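PDB 3MCX: SusD superfamily protein, which is of unknown function but, as a SusD-family protein of the Bacteroides outer membrane, probably binds glycans for uptake across that membrane. Local coordinates for residues Tyr92-Gln97 / Leu126-Leu131; Asn135-Phe140 / Gln174-Val179. All coordinates share one frame; numbering follows the deposited sequence. Where two conformers were deposited one is given.

Interaction 1: residues Tyr92-Gln97 / Leu126-Leu131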
loop_
_atom_site.group_PDB
_atom_site.type_symbol
_atom_site.label_atom_id
_atom_site.label_comp_id
_atom_site.label_asym_id
_atom_site.label_seq_id
_atom_site.Cartn_x
_atom_site.Cartn_y
_atom_site.Cartn_z
ATOM N N TYR A 92 -9.330 10.938 6.688
ATOM C CA TYR A 92 -10.693 11.462 6.829
ATOM C C TYR A 92 -10.871 12.804 6.108
ATOM O O TYR A 92 -11.937 13.117 5.619
ATOM C CB TYR A 92 -11.144 11.526 8.300
ATOM C CG TYR A 92 -11.759 10.233 8.744
ATOM C CD1 TYR A 92 -12.967 9.836 8.223
ATOM C CD2 TYR A 92 -11.095 9.380 9.635
ATOM C CE1 TYR A 92 -13.522 8.631 8.586
ATOM C CE2 TYR A 92 -11.637 8.184 9.994
ATOM C CZ TYR A 92 -12.856 7.803 9.463
ATOM O OH TYR A 92 -13.365 6.564 9.787
ATOM N N LYS A 93 -9.826 13.636 6.067
ATOM C CA LYS A 93 -9.904 14.886 5.310
ATOM C C LYS A 93 -10.130 14.584 3.827
ATOM O O LYS A 93 -10.947 15.243 3.187
ATOM C CB LYS A 93 -8.634 15.734 5.505
ATOM C CG LYS A 93 -8.712 17.137 4.904
ATOM C CD LYS A 93 -7.420 17.891 5.328
ATOM C CE LYS A 93 -7.282 19.267 4.696
ATOM N NZ LYS A 93 -5.901 19.789 5.053
ATOM N N VAL A 94 -9.393 13.609 3.290
ATOM C CA VAL A 94 -9.605 13.212 1.905
ATOM C C VAL A 94 -11.049 12.721 1.728
ATOM O O VAL A 94 -11.712 13.111 0.763
ATOM C CB VAL A 94 -8.627 12.152 1.443
ATOM C CG1 VAL A 94 -9.082 11.533 0.096
ATOM C CG2 VAL A 94 -7.213 12.768 1.310
ATOM N N ILE A 95 -11.552 11.886 2.636
ATOM C CA ILE A 95 -12.928 11.380 2.514
ATOM C C ILE A 95 -13.924 12.544 2.498
ATOM O O ILE A 95 -14.819 12.620 1.645
ATOM C CB ILE A 95 -13.240 10.378 3.640
ATOM C CG1 ILE A 95 -12.482 9.078 3.374
ATOM C CG2 ILE A 95 -14.764 10.167 3.754
ATOM C CD1 ILE A 95 -12.477 8.087 4.539
ATOM N N ARG A 96 -13.730 13.470 3.407
ATOM C CA ARG A 96 -14.608 14.631 3.472
ATOM C C ARG A 96 -14.597 15.435 2.174
ATOM O O ARG A 96 -15.629 15.853 1.700
ATOM C CB ARG A 96 -14.301 15.462 4.706
ATOM C CG ARG A 96 -14.637 14.687 5.979
ATOM C CD ARG A 96 -14.417 15.447 7.266
ATOM N NE ARG A 96 -13.342 16.428 7.266
ATOM C CZ ARG A 96 -12.266 16.275 8.012
ATOM N NH1 ARG A 96 -12.196 15.202 8.766
ATOM N NH2 ARG A 96 -11.320 17.148 8.009
ATOM N N GLN A 97 -13.428 15.633 1.611
ATOM C CA GLN A 97 -13.337 16.340 0.343
ATOM C C GLN A 97 -14.022 15.579 -0.793
ATOM O O GLN A 97 -14.694 16.179 -1.621
ATOM C CB GLN A 97 -11.882 16.654 0.003
ATOM C CG GLN A 97 -11.278 17.684 0.974
ATOM C CD GLN A 97 -9.937 18.231 0.515
ATOM O OE1 GLN A 97 -9.460 17.922 -0.571
ATOM N NE2 GLN A 97 -9.331 19.068 1.363
ATOM N N LEU A 126 -15.187 8.796 -6.165
ATOM C CA LEU A 126 -15.740 7.590 -5.554
ATOM C C LEU A 126 -14.680 6.557 -5.304
ATOM O O LEU A 126 -14.633 5.959 -4.224
ATOM C CB LEU A 126 -16.878 6.994 -6.417
ATOM C CG LEU A 126 -18.285 7.598 -6.250
ATOM C CD1 LEU A 126 -19.204 7.103 -7.380
ATOM C CD2 LEU A 126 -18.857 7.273 -4.821
ATOM N N VAL A 127 -13.782 6.356 -6.264
ATOM C CA VAL A 127 -12.703 5.391 -6.062
ATOM C C VAL A 127 -11.789 5.865 -4.926
ATOM O O VAL A 127 -11.406 5.093 -4.051
ATOM C CB VAL A 127 -11.860 5.065 -7.325
ATOM C CG1 VAL A 127 -10.808 3.985 -6.971
ATOM C CG2 VAL A 127 -12.708 4.559 -8.426
HETATM N N MSE A 128 -11.463 7.158 -4.919
HETATM C CA MSE A 128 -10.654 7.688 -3.830
HETATM C C MSE A 128 -11.358 7.560 -2.480
HETATM O O MSE A 128 -10.717 7.302 -1.471
HETATM C CB MSE A 128 -10.268 9.132 -4.107
HETATM C CG MSE A 128 -9.328 9.721 -3.091
HETATM SE SE MSE A 128 -7.651 8.760 -2.832
HETATM C CE MSE A 128 -7.404 8.027 -4.630
ATOM N N ARG A 129 -12.663 7.760 -2.436
ATOM C CA ARG A 129 -13.402 7.571 -1.169
ATOM C C ARG A 129 -13.316 6.116 -0.690
ATOM O O ARG A 129 -13.093 5.839 0.482
ATOM C CB ARG A 129 -14.866 7.968 -1.316
ATOM C CG ARG A 129 -15.577 8.168 0.022
ATOM C CD ARG A 129 -16.976 8.669 -0.113
ATOM N NE ARG A 129 -17.891 7.705 -0.706
ATOM C CZ ARG A 129 -19.140 7.982 -1.032
ATOM N NH1 ARG A 129 -19.613 9.189 -0.836
ATOM N NH2 ARG A 129 -19.944 7.042 -1.552
ATOM N N GLY A 130 -13.519 5.194 -1.605
ATOM C CA GLY A 130 -13.434 3.779 -1.272
ATOM C C GLY A 130 -12.051 3.346 -0.862
ATOM O O GLY A 130 -11.857 2.649 0.158
ATOM N N LEU A 131 -11.049 3.810 -1.619
ATOM C CA LEU A 131 -9.657 3.495 -1.285
ATOM C C LEU A 131 -9.282 4.040 0.101
ATOM O O LEU A 131 -8.627 3.356 0.893
ATOM C CB LEU A 131 -8.754 4.093 -2.348
ATOM C CG LEU A 131 -7.262 3.855 -2.224
ATOM C CD1 LEU A 131 -6.961 2.365 -2.090
ATOM C CD2 LEU A 131 -6.553 4.479 -3.472
#

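Interaction 2: residues Asn135-Phe140 / Gln174-Val179. With ZN (zinc ion), chain B.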
loop_
_atom_site.group_PDB
_atom_site.type_symbol
_atom_site.label_atom_id
_atom_site.label_comp_id
_atom_site.label_asym_id
_atom_site.label_seq_id
_atom_site.Cartn_x
_atom_site.Cartn_y
_atom_site.Cartn_z
ATOM N N ASN A 135 -8.088 1.930 3.369
ATOM C CA ASN A 135 -6.839 2.219 4.076
ATOM C C ASN A 135 -7.039 2.387 5.567
ATOM O O ASN A 135 -6.280 1.840 6.375
ATOM C CB ASN A 135 -6.175 3.444 3.453
ATOM C CG ASN A 135 -5.585 3.141 2.071
ATOM O OD1 ASN A 135 -5.069 2.039 1.834
ATOM N ND2 ASN A 135 -5.632 4.125 1.166
ATOM N N LEU A 136 -8.069 3.143 5.968
ATOM C CA LEU A 136 -8.357 3.282 7.394
ATOM C C LEU A 136 -8.728 1.937 8.046
ATOM O O LEU A 136 -8.317 1.637 9.151
ATOM C CB LEU A 136 -9.482 4.281 7.628
ATOM C CG LEU A 136 -9.086 5.747 7.417
ATOM C CD1 LEU A 136 -10.320 6.574 7.126
ATOM C CD2 LEU A 136 -8.332 6.268 8.635
ATOM N N THR A 137 -9.555 1.166 7.347
ATOM C CA THR A 137 -10.092 -0.048 7.890
ATOM C C THR A 137 -8.963 -1.057 8.132
ATOM O O THR A 137 -8.978 -1.792 9.119
ATOM C CB THR A 137 -11.202 -0.631 6.980
ATOM O OG1 THR A 137 -12.240 0.338 6.828
ATOM C CG2 THR A 137 -11.769 -1.919 7.559
ATOM N N ARG A 138 -8.006 -1.121 7.223
ATOM C CA ARG A 138 -6.973 -2.125 7.337
ATOM C C ARG A 138 -5.912 -1.726 8.366
ATOM O O ARG A 138 -5.278 -2.623 8.904
ATOM C CB ARG A 138 -6.393 -2.454 5.950
ATOM C CG ARG A 138 -5.564 -1.405 5.372
ATOM C CD ARG A 138 -5.436 -1.540 3.833
ATOM N NE ARG A 138 -5.110 -2.841 3.278
ATOM C CZ ARG A 138 -4.261 -3.070 2.243
ATOM N NH1 ARG A 138 -3.536 -2.098 1.704
ATOM N NH2 ARG A 138 -4.158 -4.265 1.731
ATOM N N LEU A 139 -5.778 -0.431 8.699
ATOM C CA LEU A 139 -4.877 -0.005 9.783
ATOM C C LEU A 139 -5.528 -0.154 11.140
ATOM O O LEU A 139 -4.870 -0.595 12.087
ATOM C CB LEU A 139 -4.455 1.465 9.610
ATOM C CG LEU A 139 -3.079 1.635 8.975
ATOM C CD1 LEU A 139 -3.015 1.119 7.515
ATOM C CD2 LEU A 139 -2.635 3.108 9.095
ATOM N N PHE A 140 -6.797 0.246 11.263
ATOM C CA PHE A 140 -7.421 0.432 12.555
ATOM C C PHE A 140 -8.403 -0.676 12.945
ATOM O O PHE A 140 -9.035 -0.615 14.008
ATOM C CB PHE A 140 -8.098 1.822 12.589
ATOM C CG PHE A 140 -7.095 2.956 12.540
ATOM C CD1 PHE A 140 -6.444 3.336 13.695
ATOM C CD2 PHE A 140 -6.780 3.589 11.341
ATOM C CE1 PHE A 140 -5.484 4.367 13.688
ATOM C CE2 PHE A 140 -5.816 4.621 11.309
ATOM C CZ PHE A 140 -5.173 4.982 12.495
ATOM N N GLN A 174 -18.878 -3.966 7.273
ATOM C CA GLN A 174 -19.642 -2.835 6.792
ATOM C C GLN A 174 -18.752 -1.865 6.031
ATOM O O GLN A 174 -19.124 -1.327 4.980
ATOM C CB GLN A 174 -20.320 -2.143 7.962
ATOM C CG GLN A 174 -21.531 -2.897 8.504
ATOM C CD GLN A 174 -22.104 -2.280 9.764
ATOM O OE1 GLN A 174 -21.355 -1.758 10.605
ATOM N NE2 GLN A 174 -23.416 -2.349 9.918
ATOM N N CYS A 175 -17.535 -1.697 6.530
ATOM C CA CYS A 175 -16.565 -0.844 5.858
ATOM C C CYS A 175 -16.187 -1.416 4.503
ATOM O O CYS A 175 -16.191 -0.703 3.501
ATOM C CB CYS A 175 -15.337 -0.626 6.748
ATOM S SG CYS A 175 -15.681 0.409 8.184
ATOM N N TYR A 176 -15.844 -2.701 4.456
ATOM C CA TYR A 176 -15.522 -3.314 3.156
ATOM C C TYR A 176 -16.694 -3.239 2.156
ATOM O O TYR A 176 -16.488 -3.029 0.966
ATOM C CB TYR A 176 -15.029 -4.757 3.307
ATOM C CG TYR A 176 -13.545 -4.949 3.550
ATOM C CD1 TYR A 176 -12.981 -4.792 4.805
ATOM C CD2 TYR A 176 -12.724 -5.358 2.522
ATOM C CE1 TYR A 176 -11.620 -5.007 5.020
ATOM C CE2 TYR A 176 -11.366 -5.574 2.726
ATOM C CZ TYR A 176 -10.833 -5.427 3.983
ATOM O OH TYR A 176 -9.484 -5.671 4.171
ATOM N N GLU A 177 -17.912 -3.421 2.635
ATOM C CA GLU A 177 -19.096 -3.288 1.750
ATOM C C GLU A 177 -19.103 -1.911 1.103
ATOM O O GLU A 177 -19.351 -1.780 -0.086
ATOM C CB GLU A 177 -20.386 -3.459 2.499
ATOM C CG GLU A 177 -20.722 -4.852 2.865
ATOM C CD GLU A 177 -22.025 -4.894 3.650
ATOM O OE1 GLU A 177 -22.422 -3.847 4.254
ATOM O OE2 GLU A 177 -22.670 -5.972 3.632
ATOM N N GLN A 178 -18.806 -0.884 1.889
ATOM C CA GLN A 178 -18.820 0.492 1.338
ATOM C C GLN A 178 -17.664 0.720 0.365
ATOM O O GLN A 178 -17.876 1.388 -0.672
ATOM C CB GLN A 178 -18.801 1.523 2.470
ATOM C CG GLN A 178 -18.995 2.951 2.016
ATOM C CD GLN A 178 -20.347 3.184 1.418
ATOM O OE1 GLN A 178 -21.378 2.953 2.061
ATOM N NE2 GLN A 178 -20.370 3.665 0.175
ATOM N N VAL A 179 -16.490 0.143 0.676
ATOM C CA VAL A 179 -15.357 0.242 -0.219
ATOM C C VAL A 179 -15.687 -0.357 -1.581
ATOM O O VAL A 179 -15.469 0.260 -2.632
ATOM C CB VAL A 179 -14.157 -0.486 0.347
ATOM C CG1 VAL A 179 -13.022 -0.581 -0.708
ATOM C CG2 VAL A 179 -13.679 0.207 1.658
HETATM ZN ZN ZN B . -24.076 -3.738 5.215
HETATM O O HOH W 1 -6.525 -5.359 3.830
HETATM O O HOH W 2 -23.599 -1.907 5.842
#

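Interaction 1: residues Tyr92-Gln97 / Leu126-Leu131
Val94 of helix 81-106 and Met128 of helix 115-140, a selenomethionine, make the tightest side-chain contact between these two helices' segments: CG1 of Val94 lies 3.7 Å from CG of Met128. The contact is apolar. Val94 CG1 (chi1 167°) and Met128 CG (chi1 -175°) both stand anti to their own backbone N, which sets the two carbons against each other. Beyond CG the Met128 chain bends at chi2 and chi3; the side chain also touches Thr98 and Ile199.

The second pair, one residue on, has a longer gap but buries more surface. Ile95 CG2 sits 4.3 Å from Arg129 CG, so it is the aliphatic stem of the arginine that meets the isoleucine. Here the backbones come nearest, with Ile95 CA 5.3 Å from Arg129 CA.

The polar end of Arg129 looks elsewhere. NE forms a salt bridge with Asp182 of helix 172-186, and NH1 is hydrogen-bonded to Asn99, back on helix 81-106. The guanidinium thus ties three helices while its stem is packed against Ile95. Within the segments the usual helical bonds run on, such as Gly130 N to Leu126 O at 2.9 Å.

No hydrogen bond crosses between the two segments, and all four touching residues are buried. Between the segments themselves the join is therefore apolar, with the bond from Arg129 to Asn99 supplying a polar tie beside them, while the one buried charge among the four is paired with an acid from the next helix.

Interaction 2: residues Asn135-Phe140 / Gln174-Val179
Thr137 overlaps Cys175 with its hydroxyl and methyl branches, OG1 lying 3.2 Å from Cys175 CB and CG2 3.9 Å from the same atom. With OG1 beside the backbone N (chi1 -58°), CG2 is left anti to that N and reaches on to the Tyr176 ring, 4.0 Å from CE1, meeting it at a slant. OG1 does not bond across the contact; it is hydrogen-bonded to Leu133 O, one turn back in its own helix, which satisfies the buried hydroxyl. The contact joins the C-terminal turns of helix 115-140 to helix 172-186, consistent with the helical, TPR-like scaffold of SusD-family proteins. An alanine at Thr137 would strip both branches from this interface and is likely to leave a gap beside Cys175 CB and Tyr176 CE1. Farther out, one water links the helices: it accepts from Arg138 NE at 2.9 Å, at the edge of the guanidinium, and is 3.0 Å from Tyr176 OH. Arg138 NH1 is also paired with Glu419, and Tyr422 makes a cation-pi contact with the same group. On the exposed flank of helix 172-186, Glu177 OE1 binds a zinc ion at 1.9 Å, together with a water 2.0 Å from the metal.

How the interactions relate
Interactions 1 and 2 follow one another along the chain, and their centres are 12 Å apart on the same side of the molecule's centre. Helix 115-140 is common to both: residues 126-131 pack on helix 81-106, and residues 135-140, farther along, pack on helix 172-186. It therefore lies between two neighbours in the helical part of the fold. The contacts also touch directly, with Leu136 CD1 3.7 Å from Ile95 CD1 and Val179 CG2 3.4 Å from Gly130 O. Together they join three helices that follow one another in the chain through touching, buried contacts, the zinc ion at Glu177 lying on the outer side.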